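Local coordinates for protein hydrolase, haloacid dehalogenase-like family (Pseudomonas syringae pv. tomato, PDB 3S6J) that probably hydrolyses sugar phosphates as a metal-dependent phosphatase of the haloacid dehalogenase-like family, and holds a calcium ion in its core domain, at residues E[7-13]-E[108-114]; E[167-172]-E[185-190]; E[135-139]-E[155-160]; E[13-18]-E[124-128]; E[93-99]-E[211-216]. The contacts are given in a common frame with arbitrary orientation. Residue numbers count along the deposited sequence, not the author numbering.

Contact 1: E[7-13]-E[108-114]. With CA (calcium ion), chain M.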
# COMPACT_ATOMS: atom_id res chain seq x y z
N THR E 7 8.23 -0.56 -30.93
CA THR E 7 7.24 -0.62 -29.88
C THR E 7 6.58 0.74 -29.64
O THR E 7 7.25 1.78 -29.68
CB THR E 7 7.86 -1.12 -28.56
OG1 THR E 7 8.19 -2.51 -28.71
CG2 THR E 7 6.88 -0.95 -27.40
N SER E 8 5.27 0.71 -29.43
CA SER E 8 4.50 1.89 -29.00
C SER E 8 4.07 1.70 -27.54
O SER E 8 3.84 0.57 -27.10
CB SER E 8 3.29 2.11 -29.91
OG SER E 8 3.71 2.40 -31.23
N PHE E 9 3.95 2.80 -26.80
CA PHE E 9 3.85 2.73 -25.35
C PHE E 9 2.57 3.32 -24.78
O PHE E 9 2.23 4.48 -25.04
CB PHE E 9 5.06 3.42 -24.71
CG PHE E 9 6.36 2.70 -24.92
CD1 PHE E 9 7.00 2.73 -26.15
CD2 PHE E 9 6.94 1.98 -23.88
CE1 PHE E 9 8.22 2.06 -26.34
CE2 PHE E 9 8.14 1.31 -24.07
CZ PHE E 9 8.78 1.35 -25.30
N ILE E 10 1.87 2.52 -23.98
CA ILE E 10 0.70 3.01 -23.26
C ILE E 10 0.98 3.04 -21.76
O ILE E 10 1.13 1.99 -21.13
CB ILE E 10 -0.55 2.16 -23.54
CG1 ILE E 10 -0.78 2.05 -25.05
CG2 ILE E 10 -1.73 2.79 -22.87
CD1 ILE E 10 -1.86 1.05 -25.45
N PHE E 11 1.07 4.24 -21.21
CA PHE E 11 1.44 4.42 -19.81
C PHE E 11 0.21 4.68 -18.95
O PHE E 11 -0.64 5.51 -19.30
CB PHE E 11 2.38 5.61 -19.66
CG PHE E 11 3.78 5.37 -20.14
CD1 PHE E 11 4.73 4.82 -19.30
CD2 PHE E 11 4.17 5.76 -21.41
CE1 PHE E 11 6.04 4.64 -19.74
CE2 PHE E 11 5.46 5.58 -21.85
CZ PHE E 11 6.40 5.01 -21.02
N ASP E 12 0.11 3.98 -17.83
CA ASP E 12 -0.80 4.42 -16.79
C ASP E 12 -0.17 5.68 -16.16
O ASP E 12 0.99 5.99 -16.42
CB ASP E 12 -0.98 3.31 -15.75
CG ASP E 12 -1.67 3.81 -14.51
OD1 ASP E 12 -2.87 4.14 -14.60
OD2 ASP E 12 -1.02 3.86 -13.45
N LEU E 13 -0.93 6.42 -15.34
CA LEU E 13 -0.42 7.68 -14.80
C LEU E 13 -0.17 7.65 -13.30
O LEU E 13 0.97 7.58 -12.83
CB LEU E 13 -1.36 8.83 -15.17
CG LEU E 13 -0.98 10.26 -14.79
CD1 LEU E 13 0.46 10.62 -15.20
CD2 LEU E 13 -1.99 11.24 -15.40
N LEU E 108 9.81 6.92 -30.52
CA LEU E 108 8.84 5.92 -30.06
C LEU E 108 7.57 6.62 -29.60
O LEU E 108 7.63 7.59 -28.84
CB LEU E 108 9.44 5.08 -28.93
CG LEU E 108 10.77 4.40 -29.30
CD1 LEU E 108 11.49 3.87 -28.06
CD2 LEU E 108 10.56 3.30 -30.33
N LYS E 109 6.42 6.14 -30.07
CA LYS E 109 5.13 6.75 -29.75
C LYS E 109 4.60 6.26 -28.40
O LYS E 109 4.68 5.07 -28.09
CB LYS E 109 4.10 6.39 -30.81
CG LYS E 109 4.51 6.63 -32.25
CD LYS E 109 3.71 5.70 -33.16
CE LYS E 109 3.57 6.23 -34.59
NZ LYS E 109 4.83 6.11 -35.40
N TRP E 110 4.04 7.18 -27.61
CA TRP E 110 3.41 6.82 -26.35
C TRP E 110 2.15 7.62 -26.07
O TRP E 110 2.00 8.76 -26.51
CB TRP E 110 4.38 6.96 -25.17
CG TRP E 110 4.95 8.34 -25.01
CD1 TRP E 110 6.09 8.82 -25.58
CD2 TRP E 110 4.40 9.42 -24.24
NE1 TRP E 110 6.29 10.12 -25.21
CE2 TRP E 110 5.27 10.52 -24.39
CE3 TRP E 110 3.26 9.57 -23.44
CZ2 TRP E 110 5.05 11.75 -23.76
CZ3 TRP E 110 3.04 10.79 -22.80
CH2 TRP E 110 3.93 11.87 -22.97
N CYS E 111 1.26 7.00 -25.31
CA CYS E 111 0.02 7.62 -24.91
C CYS E 111 -0.21 7.34 -23.43
O CYS E 111 0.17 6.29 -22.93
CB CYS E 111 -1.14 7.08 -25.73
SG CYS E 111 -2.70 7.95 -25.49
N ILE E 112 -0.84 8.29 -22.74
CA ILE E 112 -1.19 8.05 -21.35
C ILE E 112 -2.62 7.58 -21.31
O ILE E 112 -3.44 8.03 -22.10
CB ILE E 112 -0.95 9.30 -20.47
CG1 ILE E 112 0.55 9.42 -20.18
CG2 ILE E 112 -1.77 9.23 -19.18
CD1 ILE E 112 0.97 10.77 -19.66
N ALA E 113 -2.90 6.61 -20.44
CA ALA E 113 -4.24 6.02 -20.33
C ALA E 113 -4.59 5.80 -18.86
O ALA E 113 -3.99 4.93 -18.20
CB ALA E 113 -4.33 4.72 -21.11
N THR E 114 -5.56 6.58 -18.37
CA THR E 114 -5.91 6.60 -16.95
C THR E 114 -7.41 6.40 -16.72
O THR E 114 -8.24 6.87 -17.51
CB THR E 114 -5.44 7.94 -16.28
OG1 THR E 114 -5.86 7.98 -14.91
CG2 THR E 114 -6.02 9.16 -17.01
CA CA M . -2.44 3.37 -11.43
O HOH W 1 -3.84 1.70 -12.50
O HOH W 2 -4.64 4.57 -10.93
O HOH W 3 -2.94 2.36 -9.01

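Contact 2: E[167-172]-E[185-190]. With CA (calcium ion), chain M.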
# COMPACT_ATOMS: atom_id res chain seq x y z
N CYS E 167 1.81 -2.85 -29.03
CA CYS E 167 1.86 -1.96 -27.88
C CYS E 167 2.38 -2.62 -26.60
O CYS E 167 2.14 -3.80 -26.33
CB CYS E 167 0.48 -1.35 -27.62
SG CYS E 167 0.03 -0.02 -28.75
N LEU E 168 3.08 -1.82 -25.80
CA LEU E 168 3.48 -2.22 -24.47
C LEU E 168 2.69 -1.41 -23.45
O LEU E 168 2.78 -0.18 -23.41
CB LEU E 168 4.96 -1.97 -24.28
CG LEU E 168 5.75 -2.78 -23.25
CD1 LEU E 168 6.98 -1.97 -22.86
CD2 LEU E 168 4.92 -3.09 -22.03
N VAL E 169 1.91 -2.10 -22.63
CA VAL E 169 1.21 -1.42 -21.55
C VAL E 169 2.09 -1.35 -20.32
O VAL E 169 2.67 -2.37 -19.90
CB VAL E 169 -0.14 -2.11 -21.22
CG1 VAL E 169 -0.75 -1.53 -19.96
CG2 VAL E 169 -1.09 -1.96 -22.39
N ILE E 170 2.22 -0.15 -19.76
CA ILE E 170 2.98 0.03 -18.54
C ILE E 170 2.08 0.53 -17.42
O ILE E 170 1.43 1.56 -17.57
CB ILE E 170 4.19 0.97 -18.74
CG1 ILE E 170 5.06 0.43 -19.88
CG2 ILE E 170 4.97 1.10 -17.44
CD1 ILE E 170 6.40 1.05 -19.96
N GLY E 171 2.03 -0.20 -16.32
CA GLY E 171 1.06 0.08 -15.27
C GLY E 171 1.55 -0.37 -13.91
O GLY E 171 2.58 -1.06 -13.81
N ASP E 172 0.86 0.04 -12.85
CA ASP E 172 1.30 -0.31 -11.51
C ASP E 172 0.26 -1.15 -10.81
O ASP E 172 0.45 -1.54 -9.67
CB ASP E 172 1.52 0.95 -10.67
CG ASP E 172 0.22 1.67 -10.38
OD1 ASP E 172 -0.48 1.98 -11.35
OD2 ASP E 172 -0.11 1.92 -9.21
N ALA E 185 -2.43 -7.25 -25.22
CA ALA E 185 -1.21 -6.46 -25.29
C ALA E 185 -0.17 -7.05 -24.34
O ALA E 185 -0.45 -7.97 -23.57
CB ALA E 185 -1.49 -5.00 -24.95
N THR E 186 1.04 -6.53 -24.37
CA THR E 186 2.06 -7.02 -23.46
C THR E 186 2.10 -6.10 -22.26
O THR E 186 2.27 -4.90 -22.42
CB THR E 186 3.43 -7.04 -24.12
OG1 THR E 186 3.35 -7.83 -25.31
CG2 THR E 186 4.48 -7.61 -23.17
N GLY E 187 1.92 -6.67 -21.08
CA GLY E 187 1.83 -5.90 -19.86
C GLY E 187 3.11 -5.96 -19.06
O GLY E 187 3.72 -7.03 -18.90
N VAL E 188 3.51 -4.81 -18.55
CA VAL E 188 4.70 -4.67 -17.72
C VAL E 188 4.30 -3.89 -16.47
O VAL E 188 3.65 -2.83 -16.57
CB VAL E 188 5.82 -3.93 -18.48
CG1 VAL E 188 6.89 -3.45 -17.52
CG2 VAL E 188 6.41 -4.84 -19.54
N GLY E 189 4.66 -4.42 -15.30
CA GLY E 189 4.19 -3.85 -14.05
C GLY E 189 5.28 -3.13 -13.27
O GLY E 189 6.44 -3.54 -13.31
N LEU E 190 4.88 -2.06 -12.57
CA LEU E 190 5.77 -1.27 -11.72
C LEU E 190 5.34 -1.38 -10.26
O LEU E 190 4.13 -1.37 -9.95
CB LEU E 190 5.73 0.20 -12.13
CG LEU E 190 6.68 0.73 -13.22
CD1 LEU E 190 6.82 -0.24 -14.35
CD2 LEU E 190 6.29 2.14 -13.73
CA CA M . -2.44 3.37 -11.43
O HOH W 4 2.51 -0.94 -7.98
O HOH W 3 -2.94 2.36 -9.01
O HOH W 2 -4.64 4.57 -10.93
O HOH W 1 -3.84 1.70 -12.50

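Contact 3: E[135-139]-E[155-160]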
# COMPACT_ATOMS: atom_id res chain seq x y z
N ILE E 135 -0.42 16.67 -25.06
CA ILE E 135 0.12 15.31 -25.17
C ILE E 135 -0.91 14.30 -25.66
O ILE E 135 -2.08 14.64 -25.88
CB ILE E 135 0.64 14.78 -23.82
CG1 ILE E 135 -0.44 14.95 -22.74
CG2 ILE E 135 1.94 15.47 -23.42
CD1 ILE E 135 -0.23 14.09 -21.52
N ASN E 136 -0.48 13.06 -25.81
CA ASN E 136 -1.38 11.95 -26.11
C ASN E 136 -1.88 11.32 -24.82
O ASN E 136 -1.13 10.67 -24.09
CB ASN E 136 -0.65 10.89 -26.95
CG ASN E 136 -0.51 11.30 -28.41
OD1 ASN E 136 -1.23 12.16 -28.91
ND2 ASN E 136 0.41 10.65 -29.10
N ILE E 137 -3.16 11.53 -24.52
CA ILE E 137 -3.75 11.00 -23.31
C ILE E 137 -5.22 10.66 -23.49
O ILE E 137 -5.95 11.35 -24.19
CB ILE E 137 -3.59 11.98 -22.12
CG1 ILE E 137 -4.26 11.41 -20.87
CG2 ILE E 137 -4.18 13.34 -22.46
CD1 ILE E 137 -3.94 12.18 -19.61
N VAL E 138 -5.63 9.56 -22.86
CA VAL E 138 -7.03 9.16 -22.81
C VAL E 138 -7.46 9.09 -21.35
O VAL E 138 -6.71 8.60 -20.51
CB VAL E 138 -7.25 7.79 -23.47
CG1 VAL E 138 -8.64 7.29 -23.20
CG2 VAL E 138 -7.03 7.89 -24.96
N THR E 139 -8.65 9.61 -21.05
CA THR E 139 -9.18 9.56 -19.70
C THR E 139 -10.51 8.82 -19.65
O THR E 139 -11.07 8.46 -20.68
CB THR E 139 -9.34 10.99 -19.09
OG1 THR E 139 -10.42 11.68 -19.74
CG2 THR E 139 -8.08 11.78 -19.28
N ALA E 155 -8.41 2.80 -27.04
CA ALA E 155 -8.52 4.19 -27.44
C ALA E 155 -7.14 4.83 -27.54
O ALA E 155 -6.89 5.66 -28.40
CB ALA E 155 -9.42 4.98 -26.48
N ALA E 156 -6.24 4.41 -26.66
CA ALA E 156 -4.87 4.90 -26.65
C ALA E 156 -4.09 4.38 -27.85
O ALA E 156 -3.40 5.15 -28.53
CB ALA E 156 -4.18 4.51 -25.36
N ALA E 157 -4.19 3.09 -28.13
CA ALA E 157 -3.50 2.53 -29.29
C ALA E 157 -3.98 3.26 -30.52
O ALA E 157 -3.21 3.57 -31.43
CB ALA E 157 -3.76 1.04 -29.41
N LYS E 158 -5.28 3.54 -30.55
CA LYS E 158 -5.89 4.25 -31.66
C LYS E 158 -5.39 5.69 -31.76
O LYS E 158 -5.12 6.18 -32.85
CB LYS E 158 -7.41 4.23 -31.49
CG LYS E 158 -8.17 4.36 -32.76
CD LYS E 158 -9.65 4.32 -32.48
CE LYS E 158 -10.15 5.63 -31.85
NZ LYS E 158 -9.38 6.06 -30.64
N LYS E 159 -5.25 6.36 -30.63
CA LYS E 159 -4.82 7.75 -30.68
C LYS E 159 -3.40 7.92 -31.22
O LYS E 159 -3.06 8.97 -31.78
CB LYS E 159 -4.95 8.43 -29.32
CG LYS E 159 -4.24 9.79 -29.25
CD LYS E 159 -4.79 10.63 -28.12
CE LYS E 159 -6.24 10.98 -28.36
NZ LYS E 159 -6.73 11.90 -27.30
N ILE E 160 -2.56 6.90 -31.06
CA ILE E 160 -1.17 7.01 -31.48
C ILE E 160 -0.89 6.27 -32.79
O ILE E 160 0.24 6.27 -33.27
CB ILE E 160 -0.16 6.62 -30.36
CG1 ILE E 160 -0.44 5.21 -29.83
CG2 ILE E 160 -0.19 7.64 -29.23
CD1 ILE E 160 0.50 4.80 -28.69

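Contact 4: E[13-18]-E[124-128]. With CA (calcium ion), chain M.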
# COMPACT_ATOMS: atom_id res chain seq x y z
N LEU E 13 -0.93 6.42 -15.34
CA LEU E 13 -0.42 7.68 -14.80
C LEU E 13 -0.17 7.65 -13.30
O LEU E 13 0.97 7.58 -12.83
CB LEU E 13 -1.36 8.83 -15.17
CG LEU E 13 -0.98 10.26 -14.79
CD1 LEU E 13 0.46 10.62 -15.20
CD2 LEU E 13 -1.99 11.24 -15.40
N ASP E 14 -1.25 7.69 -12.55
CA ASP E 14 -1.24 7.65 -11.10
C ASP E 14 -0.58 6.35 -10.59
O ASP E 14 -1.14 5.27 -10.74
CB ASP E 14 -2.70 7.81 -10.65
CG ASP E 14 -2.97 7.37 -9.23
OD1 ASP E 14 -3.90 6.56 -9.05
OD2 ASP E 14 -2.29 7.84 -8.30
N GLY E 15 0.63 6.45 -10.03
CA GLY E 15 1.31 5.29 -9.46
C GLY E 15 2.37 4.73 -10.39
O GLY E 15 3.16 3.87 -10.01
N THR E 16 2.39 5.25 -11.61
CA THR E 16 3.22 4.69 -12.66
C THR E 16 4.22 5.75 -13.12
O THR E 16 5.43 5.48 -13.18
CB THR E 16 2.35 4.19 -13.85
OG1 THR E 16 1.54 3.07 -13.42
CG2 THR E 16 3.22 3.79 -15.04
N LEU E 17 3.72 6.95 -13.42
CA LEU E 17 4.59 8.09 -13.72
C LEU E 17 4.65 9.13 -12.58
O LEU E 17 5.66 9.79 -12.39
CB LEU E 17 4.21 8.76 -15.05
CG LEU E 17 4.25 7.87 -16.29
CD1 LEU E 17 3.52 8.51 -17.49
CD2 LEU E 17 5.68 7.48 -16.65
N THR E 18 3.56 9.26 -11.82
CA THR E 18 3.54 10.14 -10.67
C THR E 18 3.27 9.36 -9.39
O THR E 18 2.46 8.42 -9.38
CB THR E 18 2.45 11.24 -10.78
OG1 THR E 18 1.19 10.63 -11.11
CG2 THR E 18 2.82 12.27 -11.82
N ASN E 124 -2.03 15.32 -11.83
CA ASN E 124 -0.82 14.51 -11.86
C ASN E 124 0.15 14.99 -12.94
O ASN E 124 1.36 14.97 -12.75
CB ASN E 124 -1.14 13.04 -12.05
CG ASN E 124 -2.10 12.52 -11.00
OD1 ASN E 124 -3.08 11.82 -11.31
ND2 ASN E 124 -1.83 12.84 -9.75
N LEU E 125 -0.40 15.43 -14.07
CA LEU E 125 0.40 15.89 -15.20
C LEU E 125 1.27 17.09 -14.85
O LEU E 125 2.37 17.24 -15.37
CB LEU E 125 -0.52 16.25 -16.37
CG LEU E 125 -1.30 15.14 -17.06
CD1 LEU E 125 -2.33 15.74 -17.99
CD2 LEU E 125 -0.38 14.24 -17.84
N LYS E 126 0.77 17.97 -13.98
CA LYS E 126 1.56 19.09 -13.48
C LYS E 126 2.89 18.59 -12.89
O LYS E 126 3.94 19.18 -13.13
CB LYS E 126 0.79 19.86 -12.40
CG LYS E 126 -0.66 20.18 -12.76
CD LYS E 126 -0.77 21.40 -13.64
CE LYS E 126 -2.22 21.88 -13.76
NZ LYS E 126 -2.32 23.25 -14.34
N ALA E 127 2.84 17.51 -12.12
CA ALA E 127 4.04 17.00 -11.48
C ALA E 127 5.07 16.57 -12.51
O ALA E 127 6.25 16.47 -12.21
CB ALA E 127 3.70 15.84 -10.56
N LEU E 128 4.63 16.28 -13.72
CA LEU E 128 5.54 15.92 -14.80
C LEU E 128 5.73 17.12 -15.69
O LEU E 128 6.23 17.00 -16.80
CB LEU E 128 4.96 14.79 -15.64
CG LEU E 128 4.54 13.49 -14.95
CD1 LEU E 128 3.67 12.66 -15.88
CD2 LEU E 128 5.77 12.71 -14.50
CA CA M . -2.44 3.37 -11.43
O HOH W 2 -4.64 4.57 -10.93
O HOH W 3 -2.94 2.36 -9.01
O HOH W 1 -3.84 1.70 -12.50

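Contact 5: E[93-99]-E[211-216]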
# COMPACT_ATOMS: atom_id res chain seq x y z
N LEU E 93 7.52 10.34 -10.19
CA LEU E 93 8.36 9.19 -9.79
C LEU E 93 9.72 9.21 -10.51
O LEU E 93 9.80 9.71 -11.62
CB LEU E 93 7.62 7.88 -10.11
CG LEU E 93 6.56 7.46 -9.08
CD1 LEU E 93 5.46 6.58 -9.69
CD2 LEU E 93 7.25 6.77 -7.90
N PRO E 94 10.78 8.64 -9.88
CA PRO E 94 12.12 8.59 -10.49
C PRO E 94 12.13 8.02 -11.90
O PRO E 94 11.58 6.96 -12.13
CB PRO E 94 12.89 7.62 -9.58
CG PRO E 94 12.20 7.65 -8.28
CD PRO E 94 10.73 7.93 -8.59
N GLY E 95 12.78 8.73 -12.83
CA GLY E 95 12.95 8.23 -14.17
C GLY E 95 11.79 8.53 -15.08
O GLY E 95 11.89 8.34 -16.29
N ALA E 96 10.69 8.98 -14.49
CA ALA E 96 9.43 9.19 -15.21
C ALA E 96 9.56 10.17 -16.36
O ALA E 96 9.18 9.89 -17.49
CB ALA E 96 8.36 9.66 -14.25
N VAL E 97 10.07 11.36 -16.05
CA VAL E 97 10.28 12.36 -17.09
C VAL E 97 11.37 11.90 -18.05
O VAL E 97 11.19 11.93 -19.27
CB VAL E 97 10.65 13.73 -16.48
CG1 VAL E 97 11.27 14.62 -17.53
CG2 VAL E 97 9.41 14.39 -15.86
N GLU E 98 12.49 11.44 -17.49
CA GLU E 98 13.59 10.97 -18.33
C GLU E 98 13.18 9.87 -19.29
O GLU E 98 13.68 9.82 -20.42
CB GLU E 98 14.77 10.49 -17.49
CG GLU E 98 15.91 9.96 -18.35
CD GLU E 98 17.14 9.66 -17.53
OE1 GLU E 98 17.01 9.69 -16.29
OE2 GLU E 98 18.23 9.40 -18.11
N LEU E 99 12.28 8.98 -18.85
CA LEU E 99 11.78 7.91 -19.72
C LEU E 99 11.00 8.52 -20.86
O LEU E 99 11.18 8.14 -22.02
CB LEU E 99 10.91 6.91 -18.94
CG LEU E 99 10.29 5.75 -19.75
CD1 LEU E 99 11.37 4.94 -20.49
CD2 LEU E 99 9.41 4.84 -18.88
N ASP E 211 10.22 0.97 -10.79
CA ASP E 211 9.73 2.29 -11.10
C ASP E 211 10.19 2.65 -12.53
O ASP E 211 10.80 1.82 -13.20
CB ASP E 211 10.17 3.31 -10.02
CG ASP E 211 11.70 3.32 -9.80
OD1 ASP E 211 12.43 2.95 -10.74
OD2 ASP E 211 12.16 3.69 -8.69
N PRO E 212 9.85 3.85 -13.03
CA PRO E 212 10.19 4.14 -14.43
C PRO E 212 11.70 4.07 -14.69
O PRO E 212 12.09 3.64 -15.78
CB PRO E 212 9.66 5.56 -14.64
CG PRO E 212 8.55 5.69 -13.61
CD PRO E 212 8.99 4.89 -12.43
N LEU E 213 12.51 4.45 -13.71
CA LEU E 213 13.96 4.42 -13.89
C LEU E 213 14.41 2.98 -14.05
O LEU E 213 15.24 2.67 -14.92
CB LEU E 213 14.69 5.07 -12.70
CG LEU E 213 16.23 5.16 -12.74
CD1 LEU E 213 16.72 6.04 -13.89
CD2 LEU E 213 16.79 5.71 -11.42
N ASP E 214 13.86 2.10 -13.22
CA ASP E 214 14.26 0.71 -13.28
C ASP E 214 13.86 0.15 -14.63
O ASP E 214 14.63 -0.57 -15.28
CB ASP E 214 13.62 -0.10 -12.15
CG ASP E 214 14.23 -1.49 -12.03
OD1 ASP E 214 15.36 -1.67 -12.56
OD2 ASP E 214 13.58 -2.38 -11.41
N LEU E 215 12.66 0.50 -15.07
CA LEU E 215 12.17 0.07 -16.37
C LEU E 215 13.06 0.62 -17.49
O LEU E 215 13.42 -0.09 -18.43
CB LEU E 215 10.72 0.52 -16.56
CG LEU E 215 10.11 0.48 -17.95
CD1 LEU E 215 10.23 -0.88 -18.58
CD2 LEU E 215 8.67 0.88 -17.85
N LEU E 216 13.39 1.90 -17.39
CA LEU E 216 14.23 2.57 -18.39
C LEU E 216 15.55 1.83 -18.57
O LEU E 216 16.01 1.63 -19.69
CB LEU E 216 14.47 4.03 -17.99
CG LEU E 216 15.53 4.87 -18.72
CD1 LEU E 216 15.39 4.86 -20.24
CD2 LEU E 216 15.48 6.31 -18.19

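Contact 1: E[7-13]-E[108-114]
Strands 8-11 and 110-113 run in the same direction, their axes 4.6 Å apart at closest and 19° from parallel. F9 pairs with W110, I10 with C111 and F11 with I112. In the alternating pattern of a parallel ladder, F9 N donates to K109 O (2.7 Å), C111 N to F9 O (2.7 Å), F11 N to C111 O (2.8 Å) and A113 N to F11 O (2.8 Å). F9, F11, W110 and I112 share one face, where F9 CB meets W110 CB at 3.6 Å and F11 CE2 lies 3.8 Å from W110 CB; F11 and W110 pack against helix 96-105. W110 is partly exposed, and its NE1 is hydrogen-bonded to D104 OD1. I10 and C111 occupy the other face, under helix 151-160, and I10 CG2 touches A113 CB at 3.7 Å, where a small alanine fits. Just past the strand, D12 OD2 binds the calcium at 2.5 Å and is hydrogen-bonded to T16 OG1, while OD1 forms a salt bridge with K147. The chemistry changes abruptly: four regular backbone hydrogen bonds and apolar packing fix the strand beside its neighbour, and a carboxylate meets metal, as in the DxDx(T/V) motif of HAD enzymes.

Contact 2: E[167-172]-E[185-190]
A single water closes the end of this strand pair: water 4 donates to D172 O (2.7 Å) and to L190 O (2.6 Å), bridging the two chains where the ladder ends. Before it, strands 167-171 and 186-190 are parallel, with axes 4.8 Å apart at closest and inclined by 26°. V169 N donates to T186 O (2.8 Å), V188 N to V169 O (2.9 Å), G171 N to V188 O (3.1 Å) and L190 N to G171 O (2.8 Å). The face of L168, I170 and V188 is mostly apolar, with T186 at its partly exposed end; L168 CD2 packs on V188 CG2 at 3.4 Å, branched chains that suit a buried sheet. I170 CG2 also meets L190 CD1 at 3.8 Å. The face bearing V169 is leaner, because G187, G171 and G189 have no side chains there; V169 CG2 reaches A185 CB at 4.0 Å. D172, just beyond its strand, turns its carboxylate to the metal. Its OD1 binds calcium at 2.4 Å, and its OD2 accepts from water 3 at 2.9 Å, itself a calcium ligand; D12 OD2 and the backbone O of D14 complete the protein ligands. The pair forms a beta-alpha-beta unit with helix 174-182 as its crossover. Strand 8-11 adjoins 167-171 on its far edge, strand 207-209 follows 186-190, and L215 of helix 212-217 packs against I170 and L190.

Contact 3: E[135-139]-E[155-160]
Apolar contact centres on V138, whose CB points at the helix: its CG2 lies 4.1 Å from A155 CB and 4.4 Å from A156 CB. Two alanines suit this place, since their short side chains let the helix backbone come close enough for V138 CG2 to stand 4.0 Å from A156 N. One polar link joins the segments, a hydrogen bond from K159 NZ to I137 O at 3.3 Å. The long, flexible lysine can reach across from the helix to this backbone carbonyl. N136 makes further contacts, a tight one of 3.1 Å between its ND2 and I160 CG2, and one of 3.8 Å between its OD1 and K159 CG. Strand 137-138 is the outermost strand of the parallel sheet at this side within the chain, and it pairs with 110-113; helix 151-160 lies over this edge, with A156 and I160 also resting on C111. The chemistry grades from buried V138 and A156, past partly exposed A155, to the exposed K159: apolar packing inside and a lysine-to-carbonyl hydrogen bond towards the solvent.

Contact 4: E[13-18]-E[124-128]
L13 spreads its two methyls over the end of helix 118-127 and L128 just after it: CD1 meets L128 CD1 at 3.9 Å, and CD2 meets N124 CB at 3.9 Å and L125 CD2 at 4.2 Å. Beside it, L17 CB rests 4.0 Å from L128 CD1. T18 is the third residue to pack L128: its methyl, CG2, lies 3.8 Å from L128 CG, 3.2 Å from N124 O and 3.9 Å from A127 CB; its hydroxyl is bonded to S20. D14 and T16 lie in what is consistent with the DxDx(T/V) signature of HAD enzymes, which begins at D12. The loop curls tightly around L13 O, which accepts from T16 N (3.0 Å), L17 N (2.9 Å) and T18 N (3.2 Å). G15 suits the bend because its positive phi would push a CB into the preceding carbonyl. While the leucines face the helix, D14 O binds calcium at 2.4 Å, D14 OD1 accepts from metal-bound water 2 at 2.8 Å, and OD2 is hydrogen-bonded to S20 OG. N124, by contrast, sends its amide nitrogen to Y83.

Contact 5: E[93-99]-E[211-216]
P212 is the main bump. Its ring presses into the hollow formed by the turn 93-96 and the helix that follows: CD lies 4.0 Å from L93 CB and 3.3 Å from P94 O, CB is 3.7 Å from G95 C, and CG is 4.0 Å from A96 CB. Small residues floor this hollow. G95 is the third residue of the type II turn L93-A96; its positive phi suits glycine there, and it is also the N-cap of helix 96-105, where a CB would clash with L213 N. A96 leaves room for the ring. Proline also suits the first turn of helix 212-217, where its missing NH costs no helical bond. Further along, L99 inserts between neighbours on the other helix, with CD2 4.3 Å from P212 CB and 4.2 Å from L215 CD2, and CD1 4.0 Å from L216 CD1. L216 CD2 lies 3.7 Å from E98 CG. A weak hydrogen bond (3.1 Å) links L213 N, in the first turn of helix 212-217, to P94 O in the turn before helix 96-105. D211 N-caps its helix, OD1 accepting from D214 N at 3.0 Å, while its OD2 forms a salt bridge with R43 of the second subunit. The two helices pack side by side on the same face of the parallel sheet, as befits the three-layered Rossmann-like core of HAD hydrolases.

Contacts 1 and 2 are neighbours in one parallel sheet, centres 9 Å apart; I170 N lies 2.8 Å from I10 O, a probable hydrogen bond. Contact 3 continues the sheet on the other side, with I112 N 2.8 Å from N136 O. The calcium ties together contacts 1, 2 and 4, which supply D12, D172 and D14 respectively, with waters 1, 2 and 3. It sits at the C-terminal ends of strands 8-11 and 167-171, consistent with the active-site position in HAD enzymes. Contact 4 shares L13 with contact 1 and reaches contact 5 through L17 O and L93 N, 2.9 Å apart. Contact 5 also meets the sheet, F11 CE1 lying 3.5 Å from L99 CD2.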